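Glutathione s-transferase protein (Ralstonia solanacearum, PDB 3TOU) probably transfers glutathione to electrophilic substrates, as a dimeric glutathione S-transferase that binds glutathione. Local coordinates at residues A[95-109]-A[126-140]. Residues are numbered along the deposited sequence; the frame is centred on the assembly and turned at random.
Sequences WEALADGLLDAAVAL and ITRQHHKIDEALKAM. With GSH (glutathione), chain E.
In the all-helical C-terminal domain of this glutathione S-transferase, helices 86-114 and 123-144 pack with knobs-into-holes interlocking; the axes of their segments 95-109 and 126-140 approach to 8.5 Å at 153°, near antiparallel. Ala105, with only a methyl side chain, lies where the backbones come closest, its CA 4.9 Å from Gln129 CA. Gln129 bends at chi2 (-46°) and lays NE2 3.4 Å from Ala105 CB. The knobs are Leu102 and Leu109 from one helix, Ile133 and Met140 from the other, with Ile133 set among Leu102, Ala105, Ala106 and Leu109. Leu102 sits among Ile133, Ala136, Leu137 and Met140, and its CD1 touches Leu137 CD2. Met140, extended beyond CG, crosses Leu102 at about a right angle and carries CE to 3.6 Å from Ala99 CA, while its CG packs on Leu98 CD2. At this end the rim of the Trp95 ring points CH2 at the Met140 carbonyl O, which lies in the ring plane.

Arg128, Lys132, Glu135 and Ala139 of helix 123-144 touch the second subunit. Arg128, through NE and NH2, and Lys132, through NZ, converge on a glutathione that Lys50, Val51, Asp64 and Ser65 of the second subunit also bind. Three hydrogen bonds grip one carboxylate oxygen, the shortest from Lys132 NZ to glutathione O32, 2.7 Å.

Toward the other end, Leu109 occupies the hole formed by Ile126, Gln129, His130 and Ile133. Its CD1 meets Ile133 CD1 tip to tip and makes a CH-pi contact over one face of His130, 3.7 Å from the ring centroid and 18° off the normal.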
# COMPACT_ATOMS: atom_id res chain seq x y z
N TRP A 95 2.05 -5.82 -10.30
CA TRP A 95 1.11 -5.01 -11.07
C TRP A 95 0.17 -4.24 -10.15
O TRP A 95 -0.12 -3.06 -10.39
CB TRP A 95 0.25 -5.88 -11.99
CG TRP A 95 0.80 -6.15 -13.36
CD1 TRP A 95 1.39 -7.32 -13.79
CD2 TRP A 95 0.78 -5.28 -14.49
NE1 TRP A 95 1.75 -7.21 -15.12
CE2 TRP A 95 1.38 -5.97 -15.57
CE3 TRP A 95 0.33 -3.97 -14.70
CZ2 TRP A 95 1.54 -5.39 -16.84
CZ3 TRP A 95 0.48 -3.39 -15.96
CH2 TRP A 95 1.08 -4.11 -17.02
N GLU A 96 -0.29 -4.90 -9.09
CA GLU A 96 -1.17 -4.22 -8.14
C GLU A 96 -0.43 -3.07 -7.46
O GLU A 96 -0.99 -2.00 -7.27
CB GLU A 96 -1.74 -5.20 -7.11
CG GLU A 96 -2.69 -4.50 -6.10
CD GLU A 96 -3.15 -5.40 -4.96
OE1 GLU A 96 -2.46 -6.40 -4.66
OE2 GLU A 96 -4.20 -5.10 -4.35
N ALA A 97 0.85 -3.28 -7.13
CA ALA A 97 1.64 -2.20 -6.51
C ALA A 97 1.86 -1.04 -7.46
O ALA A 97 1.87 0.13 -7.05
CB ALA A 97 2.98 -2.72 -5.96
N LEU A 98 2.03 -1.35 -8.75
CA LEU A 98 2.23 -0.30 -9.75
C LEU A 98 0.96 0.55 -9.87
O LEU A 98 1.03 1.78 -9.87
CB LEU A 98 2.59 -0.93 -11.10
CG LEU A 98 2.77 0.03 -12.29
CD1 LEU A 98 3.85 1.09 -12.00
CD2 LEU A 98 3.12 -0.80 -13.54
N ALA A 99 -0.19 -0.12 -9.98
CA ALA A 99 -1.47 0.58 -10.04
C ALA A 99 -1.77 1.36 -8.76
O ALA A 99 -2.21 2.51 -8.83
CB ALA A 99 -2.58 -0.38 -10.34
N ASP A 100 -1.51 0.73 -7.61
CA ASP A 100 -1.75 1.40 -6.32
C ASP A 100 -0.84 2.62 -6.18
O ASP A 100 -1.26 3.64 -5.61
CB ASP A 100 -1.49 0.44 -5.16
CG ASP A 100 -2.65 -0.52 -4.89
OD1 ASP A 100 -3.71 -0.51 -5.57
OD2 ASP A 100 -2.50 -1.29 -3.92
N GLY A 101 0.39 2.53 -6.70
CA GLY A 101 1.32 3.66 -6.67
C GLY A 101 0.88 4.80 -7.56
O GLY A 101 1.07 5.97 -7.22
N LEU A 102 0.31 4.48 -8.71
CA LEU A 102 -0.27 5.53 -9.57
C LEU A 102 -1.39 6.21 -8.75
O LEU A 102 -1.46 7.44 -8.69
CB LEU A 102 -0.80 4.96 -10.88
CG LEU A 102 -1.25 5.95 -11.98
CD1 LEU A 102 -1.30 5.23 -13.32
CD2 LEU A 102 -2.61 6.60 -11.70
N LEU A 103 -2.24 5.40 -8.12
CA LEU A 103 -3.28 5.93 -7.24
C LEU A 103 -2.72 6.78 -6.11
O LEU A 103 -3.27 7.84 -5.84
CB LEU A 103 -4.18 4.83 -6.66
CG LEU A 103 -5.05 4.07 -7.65
CD1 LEU A 103 -5.86 3.05 -6.85
CD2 LEU A 103 -5.95 5.06 -8.41
N ASP A 104 -1.65 6.32 -5.47
CA ASP A 104 -1.01 7.09 -4.38
C ASP A 104 -0.64 8.49 -4.86
O ASP A 104 -0.89 9.48 -4.17
CB ASP A 104 0.25 6.39 -3.83
CG ASP A 104 -0.04 5.09 -3.06
OD1 ASP A 104 -1.20 4.86 -2.60
OD2 ASP A 104 0.90 4.30 -2.90
N ALA A 105 -0.05 8.57 -6.05
CA ALA A 105 0.32 9.87 -6.62
C ALA A 105 -0.89 10.72 -6.99
O ALA A 105 -0.92 11.90 -6.65
CB ALA A 105 1.23 9.69 -7.83
N ALA A 106 -1.89 10.13 -7.65
CA ALA A 106 -3.09 10.89 -8.02
C ALA A 106 -3.87 11.37 -6.79
O ALA A 106 -4.36 12.51 -6.75
CB ALA A 106 -3.98 10.08 -8.94
N VAL A 107 -3.98 10.50 -5.79
CA VAL A 107 -4.64 10.85 -4.53
C VAL A 107 -3.85 11.93 -3.77
O VAL A 107 -4.46 12.84 -3.19
CB VAL A 107 -4.91 9.60 -3.62
CG1 VAL A 107 -5.27 10.00 -2.19
CG2 VAL A 107 -6.01 8.74 -4.24
N ALA A 108 -2.51 11.85 -3.79
CA ALA A 108 -1.68 12.94 -3.22
C ALA A 108 -2.03 14.30 -3.85
O ALA A 108 -2.06 15.33 -3.16
CB ALA A 108 -0.19 12.64 -3.40
N LEU A 109 -2.27 14.30 -5.16
CA LEU A 109 -2.71 15.52 -5.87
C LEU A 109 -4.08 16.01 -5.40
O LEU A 109 -4.28 17.22 -5.24
CB LEU A 109 -2.70 15.33 -7.40
CG LEU A 109 -1.31 15.19 -8.02
CD1 LEU A 109 -1.41 14.62 -9.44
CD2 LEU A 109 -0.56 16.51 -8.03
N ILE A 126 3.57 18.95 -6.59
CA ILE A 126 2.59 18.70 -7.66
C ILE A 126 3.29 18.08 -8.88
O ILE A 126 2.82 17.09 -9.43
CB ILE A 126 1.80 19.99 -8.03
CG1 ILE A 126 0.85 20.38 -6.89
CG2 ILE A 126 0.98 19.82 -9.29
CD1 ILE A 126 0.38 21.84 -6.95
N THR A 127 4.43 18.66 -9.26
CA THR A 127 5.26 18.18 -10.36
C THR A 127 5.75 16.74 -10.11
O THR A 127 5.70 15.90 -11.01
CB THR A 127 6.47 19.14 -10.59
OG1 THR A 127 5.95 20.44 -10.88
CG2 THR A 127 7.36 18.68 -11.73
N ARG A 128 6.18 16.49 -8.88
CA ARG A 128 6.70 15.19 -8.48
C ARG A 128 5.63 14.10 -8.64
O ARG A 128 5.91 13.02 -9.19
CB ARG A 128 7.20 15.24 -7.04
CG ARG A 128 7.69 13.92 -6.52
CD ARG A 128 8.15 14.06 -5.09
NE ARG A 128 9.16 13.06 -4.83
CZ ARG A 128 10.47 13.24 -5.02
NH1 ARG A 128 10.96 14.41 -5.40
NH2 ARG A 128 11.28 12.24 -4.77
N GLN A 129 4.41 14.39 -8.18
CA GLN A 129 3.33 13.41 -8.29
C GLN A 129 2.94 13.18 -9.76
O GLN A 129 2.72 12.04 -10.17
CB GLN A 129 2.13 13.79 -7.42
CG GLN A 129 2.47 13.98 -5.92
CD GLN A 129 3.34 12.88 -5.32
OE1 GLN A 129 4.31 13.15 -4.60
NE2 GLN A 129 3.00 11.63 -5.61
N HIS A 130 2.87 14.25 -10.55
CA HIS A 130 2.58 14.08 -11.98
C HIS A 130 3.66 13.29 -12.71
O HIS A 130 3.36 12.56 -13.65
CB HIS A 130 2.36 15.43 -12.68
CG HIS A 130 0.95 15.92 -12.58
ND1 HIS A 130 -0.08 15.36 -13.30
CD2 HIS A 130 0.39 16.89 -11.82
CE1 HIS A 130 -1.21 15.97 -13.00
NE2 HIS A 130 -0.95 16.91 -12.11
N HIS A 131 4.90 13.42 -12.25
CA HIS A 131 6.00 12.66 -12.84
C HIS A 131 5.81 11.17 -12.56
O HIS A 131 5.99 10.34 -13.45
CB HIS A 131 7.35 13.16 -12.31
CG HIS A 131 8.53 12.51 -12.96
ND1 HIS A 131 9.66 12.16 -12.25
CD2 HIS A 131 8.75 12.13 -14.24
CE1 HIS A 131 10.53 11.59 -13.07
NE2 HIS A 131 10.00 11.56 -14.28
N LYS A 132 5.38 10.84 -11.34
CA LYS A 132 5.07 9.45 -10.97
C LYS A 132 3.96 8.87 -11.82
O LYS A 132 4.06 7.73 -12.27
CB LYS A 132 4.69 9.35 -9.49
CG LYS A 132 5.85 9.59 -8.55
CD LYS A 132 5.43 9.32 -7.10
CE LYS A 132 6.45 9.90 -6.11
NZ LYS A 132 7.87 9.51 -6.43
N ILE A 133 2.90 9.64 -12.04
CA ILE A 133 1.79 9.17 -12.87
C ILE A 133 2.25 8.90 -14.30
O ILE A 133 1.95 7.84 -14.86
CB ILE A 133 0.62 10.17 -12.86
CG1 ILE A 133 0.01 10.23 -11.46
CG2 ILE A 133 -0.46 9.78 -13.88
CD1 ILE A 133 -0.92 11.41 -11.26
N ASP A 134 3.00 9.85 -14.86
CA ASP A 134 3.52 9.72 -16.22
C ASP A 134 4.36 8.46 -16.37
O ASP A 134 4.15 7.68 -17.30
CB ASP A 134 4.33 10.97 -16.59
CG ASP A 134 4.64 11.05 -18.08
OD1 ASP A 134 3.72 10.87 -18.91
OD2 ASP A 134 5.80 11.33 -18.43
N GLU A 135 5.28 8.24 -15.43
CA GLU A 135 6.17 7.07 -15.47
C GLU A 135 5.44 5.76 -15.17
O GLU A 135 5.77 4.73 -15.76
CB GLU A 135 7.36 7.24 -14.52
CG GLU A 135 8.37 8.31 -14.98
CD GLU A 135 9.04 7.95 -16.30
OE1 GLU A 135 9.52 6.80 -16.43
OE2 GLU A 135 9.08 8.80 -17.21
N ALA A 136 4.47 5.79 -14.25
CA ALA A 136 3.66 4.60 -13.99
C ALA A 136 2.87 4.19 -15.24
O ALA A 136 2.82 3.01 -15.56
CB ALA A 136 2.71 4.80 -12.79
N LEU A 137 2.31 5.17 -15.95
CA LEU A 137 1.56 4.89 -17.19
C LEU A 137 2.45 4.28 -18.26
O LEU A 137 2.05 3.31 -18.92
CB LEU A 137 0.88 6.16 -17.71
CG LEU A 137 -0.33 6.66 -16.92
CD1 LEU A 137 -0.63 8.11 -17.33
CD2 LEU A 137 -1.56 5.74 -17.09
N LYS A 138 3.66 4.82 -18.41
CA LYS A 138 4.63 4.25 -19.34
C LYS A 138 4.93 2.79 -19.03
O LYS A 138 4.93 1.95 -19.93
CB LYS A 138 5.93 5.07 -19.37
CG LYS A 138 5.74 6.45 -19.96
CD LYS A 138 7.05 7.21 -20.03
CE LYS A 138 6.84 8.59 -20.61
NZ LYS A 138 8.08 9.40 -20.54
N ALA A 139 5.14 2.47 -17.74
CA ALA A 139 5.41 1.10 -17.31
C ALA A 139 4.24 0.17 -17.52
O ALA A 139 4.44 -0.99 -17.90
CB ALA A 139 5.84 1.05 -15.85
N MET A 140 3.02 0.64 -17.24
CA MET A 140 1.82 -0.14 -17.52
C MET A 140 1.72 -0.47 -19.01
O MET A 140 1.44 -1.61 -19.38
CB MET A 140 0.57 0.61 -17.11
CG MET A 140 0.42 0.79 -15.60
SD MET A 140 -1.05 1.77 -15.24
CE MET A 140 -1.10 1.54 -13.45
N1 GSH E . 4.60 1.71 -0.62
CA1 GSH E . 6.06 1.85 -0.66
C1 GSH E . 6.70 0.63 -0.02
O11 GSH E . 6.08 -0.01 0.86
O12 GSH E . 7.84 0.22 -0.35
CB1 GSH E . 6.49 3.15 0.02
CG1 GSH E . 7.98 3.39 -0.27
CD1 GSH E . 8.38 4.83 -0.03
OE1 GSH E . 7.39 5.81 -0.07
N2 GSH E . 9.66 5.11 0.21
CA2 GSH E . 10.17 6.48 0.33
C2 GSH E . 10.31 7.08 -1.02
O2 GSH E . 11.05 6.34 -1.93
CB2 GSH E . 11.57 6.48 0.93
SG2 GSH E . 11.45 6.04 2.68
N3 GSH E . 9.77 8.28 -1.29
CA3 GSH E . 10.17 8.99 -2.50
C3 GSH E . 9.02 9.61 -3.25
O31 GSH E . 7.85 9.38 -2.90
O32 GSH E . 9.24 10.36 -4.22